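Local coordinates for protein EIAV protease (Equine infectious anemia virus, PDB 1FMB) that probably cleaves the viral polyprotein as a homodimeric retroviral aspartyl protease, captured here with a peptide-like inhibitor bound, at residues V13-D17 against T18-V22; T88-G91 against R92-Q96. The protein carries 1 engineered substitution. All blocks are in the same frame, centred on the assembly; numbering follows the deposited sequence.

Interaction 1 of 2, residues V13-D17 against T18-V22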
ATOM      1  N   VAL A  13       6.257 -15.221   6.389  1.00  8.69           N
ATOM      2  CA  VAL A  13       5.804 -16.207   5.397  1.00 11.64           C
ATOM      3  C   VAL A  13       7.021 -17.035   4.965  1.00 12.40           C
ATOM      4  O   VAL A  13       8.190 -16.593   5.039  1.00 13.68           O
ATOM      5  CB  VAL A  13       5.141 -15.734   4.090  1.00 13.62           C
ATOM      6  CG1 VAL A  13       3.825 -14.989   4.354  1.00 16.92           C
ATOM      7  CG2 VAL A  13       6.005 -14.843   3.212  1.00  9.80           C
ATOM      8  N   LEU A  14       6.827 -18.260   4.457  1.00 12.11           N
ATOM      9  CA  LEU A  14       8.029 -18.963   3.957  1.00 13.98           C
ATOM     10  C   LEU A  14       8.028 -18.759   2.435  1.00  9.94           C
ATOM     11  O   LEU A  14       7.029 -19.048   1.829  1.00 10.27           O
ATOM     12  CB  LEU A  14       8.023 -20.506   4.196  1.00 18.49           C
ATOM     13  CG  LEU A  14       8.197 -20.835   5.706  1.00 18.42           C
ATOM     14  CD1 LEU A  14       7.830 -22.277   6.031  1.00 22.44           C
ATOM     15  CD2 LEU A  14       9.628 -20.586   6.148  1.00 18.50           C
ATOM     16  N   ILE A  15       9.105 -18.192   1.842  1.00 11.74           N
ATOM     17  CA  ILE A  15       9.149 -18.091   0.401  1.00 10.95           C
ATOM     18  C   ILE A  15      10.300 -19.020   0.010  1.00 11.54           C
ATOM     19  O   ILE A  15      11.436 -18.831   0.520  1.00 10.97           O
ATOM     20  CB  ILE A  15       9.427 -16.633  -0.016  1.00 13.59           C
ATOM     21  CG1 ILE A  15       8.242 -15.837   0.527  1.00 13.47           C
ATOM     22  CG2 ILE A  15       9.590 -16.619  -1.550  1.00 14.00           C
ATOM     23  CD1 ILE A  15       8.181 -14.317   0.414  1.00 19.62           C
ATOM     24  N   ASN A  16      10.103 -19.990  -0.829  1.00 12.80           N
ATOM     25  CA  ASN A  16      11.154 -20.943  -1.238  1.00 16.30           C
ATOM     26  C   ASN A  16      11.906 -21.404   0.018  1.00 16.52           C
ATOM     27  O   ASN A  16      13.127 -21.333   0.166  1.00 14.68           O
ATOM     28  CB  ASN A  16      12.170 -20.359  -2.229  1.00 12.32           C
ATOM     29  CG  ASN A  16      11.543 -20.117  -3.598  1.00 10.23           C
ATOM     30  OD1 ASN A  16      10.336 -20.373  -3.744  1.00 15.89           O
ATOM     31  ND2 ASN A  16      12.307 -19.684  -4.603  1.00 11.66           N
ATOM     32  N   ASP A  17      11.143 -21.853   1.004  1.00 17.65           N
ATOM     33  CA  ASP A  17      11.663 -22.360   2.267  1.00 20.34           C
ATOM     34  C   ASP A  17      12.448 -21.448   3.180  1.00 18.65           C
ATOM     35  O   ASP A  17      13.226 -21.881   4.023  1.00 19.35           O
ATOM     36  CB  ASP A  17      12.792 -23.384   1.986  1.00 25.78           C
ATOM     37  CG  ASP A  17      12.154 -24.748   1.868  1.00 34.46           C
ATOM     38  OD1 ASP A  17      10.957 -24.767   1.525  1.00 35.75           O
ATOM     39  OD2 ASP A  17      12.905 -25.710   2.140  1.00 47.45           O
ATOM     40  N   THR A  18      12.308 -20.158   3.040  1.00 13.83           N
ATOM     41  CA  THR A  18      13.069 -19.197   3.815  1.00 13.09           C
ATOM     42  C   THR A  18      12.067 -18.285   4.499  1.00 15.66           C
ATOM     43  O   THR A  18      11.251 -17.702   3.777  1.00 14.18           O
ATOM     44  CB  THR A  18      13.748 -18.312   2.736  1.00 13.73           C
ATOM     45  OG1 THR A  18      14.414 -19.191   1.778  1.00 17.17           O
ATOM     46  CG2 THR A  18      14.731 -17.352   3.309  1.00 14.96           C
ATOM     47  N   PRO A  19      12.115 -18.214   5.807  1.00 16.96           N
ATOM     48  CA  PRO A  19      11.205 -17.348   6.577  1.00 14.69           C
ATOM     49  C   PRO A  19      11.547 -15.881   6.314  1.00 13.55           C
ATOM     50  O   PRO A  19      12.717 -15.440   6.457  1.00 13.89           O
ATOM     51  CB  PRO A  19      11.318 -17.879   8.001  1.00 16.29           C
ATOM     52  CG  PRO A  19      12.710 -18.455   8.055  1.00 19.89           C
ATOM     53  CD  PRO A  19      13.046 -18.943   6.665  1.00 18.58           C
ATOM     54  N   LEU A  20      10.526 -15.112   5.839  1.00 11.45           N
ATOM     55  CA  LEU A  20      10.821 -13.675   5.576  1.00  9.55           C
ATOM     56  C   LEU A  20       9.695 -12.832   6.178  1.00 12.10           C
ATOM     57  O   LEU A  20       8.557 -13.270   6.058  1.00 14.14           O
ATOM     58  CB  LEU A  20      10.726 -13.394   4.055  1.00 11.59           C
ATOM     59  CG  LEU A  20      11.883 -13.965   3.195  1.00 15.87           C
ATOM     60  CD1 LEU A  20      11.728 -13.621   1.711  1.00 16.16           C
ATOM     61  CD2 LEU A  20      13.173 -13.348   3.674  1.00 14.97           C
ATOM     62  N   ASN A  21       9.965 -11.641   6.694  1.00 12.47           N
ATOM     63  CA  ASN A  21       8.957 -10.734   7.254  1.00 15.57           C
ATOM     64  C   ASN A  21       8.509  -9.892   6.036  1.00 13.82           C
ATOM     65  O   ASN A  21       9.403  -9.411   5.333  1.00 17.09           O
ATOM     66  CB  ASN A  21       9.466  -9.725   8.270  1.00 27.04           C
ATOM     67  CG  ASN A  21       8.395  -9.227   9.243  1.00 41.42           C
ATOM     68  OD1 ASN A  21       7.785  -9.927  10.081  1.00 41.71           O
ATOM     69  ND2 ASN A  21       8.173  -7.911   9.138  1.00 48.36           N
ATOM     70  N   VAL A  22       7.214  -9.882   5.807  1.00 11.32           N
ATOM     71  CA  VAL A  22       6.661  -9.202   4.626  1.00  8.25           C
ATOM     72  C   VAL A  22       5.576  -8.195   4.967  1.00 11.67           C
ATOM     73  O   VAL A  22       4.947  -8.424   5.991  1.00  9.75           O
ATOM     74  CB  VAL A  22       6.051 -10.203   3.628  1.00 10.93           C
ATOM     75  CG1 VAL A  22       7.119 -11.239   3.251  1.00  8.57           C
ATOM     76  CG2 VAL A  22       4.869 -11.010   4.058  1.00 11.20           C
TER
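Val13 and Leu20 grip each other through both backbone polar groups: Val13 N gives to Leu20 O at 3.0 Å, and Leu20 N returns a bond to Val13 O at 2.9 Å. The next hydrogen-bonded pair closes the turn. Ile15 N reaches Thr18 O at 2.9 Å with a fairly straight N-H, whereas Thr18 N comes to Ile15 O from above the carbonyl plane, 57° out of it. Thr18 also ties the turn with its side chain, OG1 giving its proton to Asn16 O at 3.0 Å, again from above the plane; with chi1 -51°, OG1 sits beside its own backbone N and faces the turn. The same hydroxyl is paired with Lys42 N, and the Asn16 amide is used at both ends, OD1 by Thr68 N and ND2 by Tyr43 O. Apolar side chains line the buried face, where Ile15 CD1 meets Leu20 CD1 at 3.8 Å, the two side chains crossing at about a right angle, and Val13 CG2 touches Val22 CG1. On the exposed face Leu14 CD2 lies over the Pro19 ring, 3.7 Å from CB. Asn16 and Asp17, both with positive phi, make this a two-residue beta hairpin closed by a type I' turn.

Interaction 2 of 2, residues T88-G91 against R92-Q96; sequences TILG and RDILQ
Gly91 O is the acceptor on which the first turn of the helix closes: it takes Leu95 N at 2.9 Å in an almost straight bond (170°) lying in the carbonyl plane, and Ile94 N adds a weak one at 3.1 Å. Leu95 folds its side chain back over this oxygen, CG 3.3 Å from Gly91 O, with CG turned beside its own backbone N (chi1 -74°). Next to it, Leu90 CG rests on Ile94 CG2 at 3.9 Å, the two side chains meeting at a slant. Leu90 and Leu95 are both buried. Gly91 is thus the N-cap of helix 92-97, which follows the short strand 89-90 and characterises retroviral aspartyl proteases; Gly91-Arg92-Asp93 corresponds to the Gly-Arg-Asn/Asp motif of that family. Asp93 folds over the first turn with chi1 58°, so that its OD1 takes a weak bond from Ile94 N at 2.9 Å. That oxygen has a second partner in the Ser31 hydroxyl, which also receives the Gly91 N-H. The packing is looser on the Arg92 side, where the side chain leads away from 88-91 and only CB comes near, 3.7 Å from Gly91 C. Its guanidinium is held elsewhere, NH2 in a salt bridge with Asp29 and NH1 on Leu5 O of the second subunit, near whose Glu6 the exposed Gln96 also lies.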
ATOM      1  N   THR A  88       9.859  -6.299   1.468  1.00  8.77           N
ATOM      2  CA  THR A  88       9.202  -7.247   0.548  1.00  8.37           C
ATOM      3  C   THR A  88       7.704  -7.097   0.862  1.00  9.74           C
ATOM      4  O   THR A  88       7.309  -6.962   2.016  1.00  9.48           O
ATOM      5  CB  THR A  88       9.633  -8.668   0.933  1.00  8.65           C
ATOM      6  OG1 THR A  88      10.945  -8.831   0.357  1.00 12.61           O
ATOM      7  CG2 THR A  88       8.667  -9.693   0.331  1.00  5.98           C
ATOM      8  N   ILE A  89       6.998  -7.019  -0.256  1.00  8.19           N
ATOM      9  CA  ILE A  89       5.543  -6.771  -0.252  1.00 10.96           C
ATOM     10  C   ILE A  89       4.709  -7.850  -0.876  1.00  8.35           C
ATOM     11  O   ILE A  89       4.928  -8.362  -1.973  1.00 10.08           O
ATOM     12  CB  ILE A  89       5.391  -5.464  -1.112  1.00 11.35           C
ATOM     13  CG1 ILE A  89       6.117  -4.294  -0.446  1.00 14.96           C
ATOM     14  CG2 ILE A  89       3.933  -5.121  -1.469  1.00 15.85           C
ATOM     15  CD1 ILE A  89       6.043  -3.010  -1.216  1.00 15.86           C
ATOM     16  N   LEU A  90       3.688  -8.262  -0.124  1.00  7.25           N
ATOM     17  CA  LEU A  90       2.685  -9.168  -0.616  1.00  7.76           C
ATOM     18  C   LEU A  90       1.528  -8.189  -1.007  1.00 11.60           C
ATOM     19  O   LEU A  90       0.912  -7.508  -0.162  1.00 10.97           O
ATOM     20  CB  LEU A  90       2.197 -10.096   0.510  1.00 11.66           C
ATOM     21  CG  LEU A  90       2.703 -11.527   0.393  1.00 23.31           C
ATOM     22  CD1 LEU A  90       4.110 -11.658  -0.133  1.00 16.45           C
ATOM     23  CD2 LEU A  90       2.462 -12.293   1.686  1.00 20.70           C
ATOM     24  N   GLY A  91       1.264  -8.115  -2.314  1.00  7.80           N
ATOM     25  CA  GLY A  91       0.196  -7.242  -2.797  1.00  9.49           C
ATOM     26  C   GLY A  91      -1.085  -8.075  -2.999  1.00  9.01           C
ATOM     27  O   GLY A  91      -1.160  -9.258  -2.670  1.00  9.79           O
ATOM     28  N   ARG A  92      -2.007  -7.487  -3.750  1.00  5.34           N
ATOM     29  CA  ARG A  92      -3.351  -8.039  -3.958  1.00  8.85           C
ATOM     30  C   ARG A  92      -3.385  -9.391  -4.639  1.00  8.49           C
ATOM     31  O   ARG A  92      -4.292 -10.183  -4.335  1.00 12.37           O
ATOM     32  CB  ARG A  92      -4.244  -6.989  -4.670  1.00  5.80           C
ATOM     33  CG  ARG A  92      -4.521  -5.737  -3.773  1.00  4.58           C
ATOM     34  CD  ARG A  92      -5.650  -4.915  -4.494  1.00  6.15           C
ATOM     35  NE  ARG A  92      -5.257  -4.406  -5.795  1.00  8.51           N
ATOM     36  CZ  ARG A  92      -5.507  -4.908  -6.998  1.00 11.83           C
ATOM     37  NH1 ARG A  92      -6.280  -6.015  -7.175  1.00 10.03           N
ATOM     38  NH2 ARG A  92      -5.068  -4.349  -8.133  1.00 13.48           N
ATOM     39  N   ASP A  93      -2.459  -9.641  -5.552  1.00 10.40           N
ATOM     40  CA  ASP A  93      -2.448 -10.931  -6.226  1.00 13.05           C
ATOM     41  C   ASP A  93      -2.267 -12.039  -5.220  1.00 13.55           C
ATOM     42  O   ASP A  93      -3.090 -12.948  -5.214  1.00 13.92           O
ATOM     43  CB  ASP A  93      -1.386 -10.981  -7.335  1.00 13.63           C
ATOM     44  CG  ASP A  93       0.025 -10.708  -6.823  1.00 17.47           C
ATOM     45  OD1 ASP A  93       0.269 -10.106  -5.778  1.00 13.96           O
ATOM     46  OD2 ASP A  93       1.004 -11.125  -7.470  1.00 32.14           O
ATOM     47  N   ILE A  94      -1.325 -11.945  -4.282  1.00 11.91           N
ATOM     48  CA  ILE A  94      -1.113 -12.989  -3.289  1.00 12.90           C
ATOM     49  C   ILE A  94      -2.063 -12.884  -2.123  1.00 12.09           C
ATOM     50  O   ILE A  94      -2.511 -13.885  -1.524  1.00 15.76           O
ATOM     51  CB  ILE A  94       0.387 -12.983  -2.872  1.00 10.30           C
ATOM     52  CG1 ILE A  94       1.185 -13.532  -4.043  1.00 14.62           C
ATOM     53  CG2 ILE A  94       0.533 -13.986  -1.720  1.00 13.29           C
ATOM     54  CD1 ILE A  94       2.680 -13.663  -3.863  1.00 20.61           C
ATOM     55  N   LEU A  95      -2.459 -11.673  -1.713  1.00 10.01           N
ATOM     56  CA  LEU A  95      -3.440 -11.513  -0.657  1.00 10.95           C
ATOM     57  C   LEU A  95      -4.770 -12.201  -1.009  1.00 11.41           C
ATOM     58  O   LEU A  95      -5.423 -12.755  -0.136  1.00 14.13           O
ATOM     59  CB  LEU A  95      -3.667 -10.017  -0.412  1.00  8.19           C
ATOM     60  CG  LEU A  95      -2.537  -9.308   0.326  1.00 10.27           C
ATOM     61  CD1 LEU A  95      -2.874  -7.843   0.562  1.00 15.01           C
ATOM     62  CD2 LEU A  95      -2.103  -9.965   1.633  1.00 14.11           C
ATOM     63  N   GLN A  96      -5.221 -12.118  -2.258  1.00 12.25           N
ATOM     64  CA  GLN A  96      -6.451 -12.728  -2.755  1.00 17.46           C
ATOM     65  C   GLN A  96      -6.318 -14.242  -2.624  1.00 16.32           C
ATOM     66  O   GLN A  96      -7.215 -14.966  -2.126  1.00 17.14           O
ATOM     67  CB  GLN A  96      -6.710 -12.316  -4.204  1.00 22.30           C
ATOM     68  CG  GLN A  96      -8.020 -12.815  -4.781  1.00 38.04           C
ATOM     69  CD  GLN A  96      -8.271 -12.400  -6.226  1.00 41.26           C
ATOM     70  OE1 GLN A  96      -7.521 -11.607  -6.786  1.00 33.95           O
ATOM     71  NE2 GLN A  96      -9.318 -12.943  -6.842  1.00 41.76           N
TER

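In the fold
Interaction 1 closes before interaction 2 opens along the chain; their centres lie about 13 Å apart, and strands 18-24 and 89-90 are parallel neighbours in one sheet. They meet directly: Val22 CG2 packs on Leu90 CD2 at 3.6 Å, Val22 CG1 lies equally close to Thr88 CG2, and Val13 CG1 also reaches Leu90. The buried face of the hairpin thus packs on Thr88 and Leu90, and Leu90 in turn on Ile94 of the helix. Interaction 1 sits toward the outside of the subunit. Interaction 2 lies nearer its centre, links to the second subunit through Arg92, and contains Ile89, which touches the bound inhibitor.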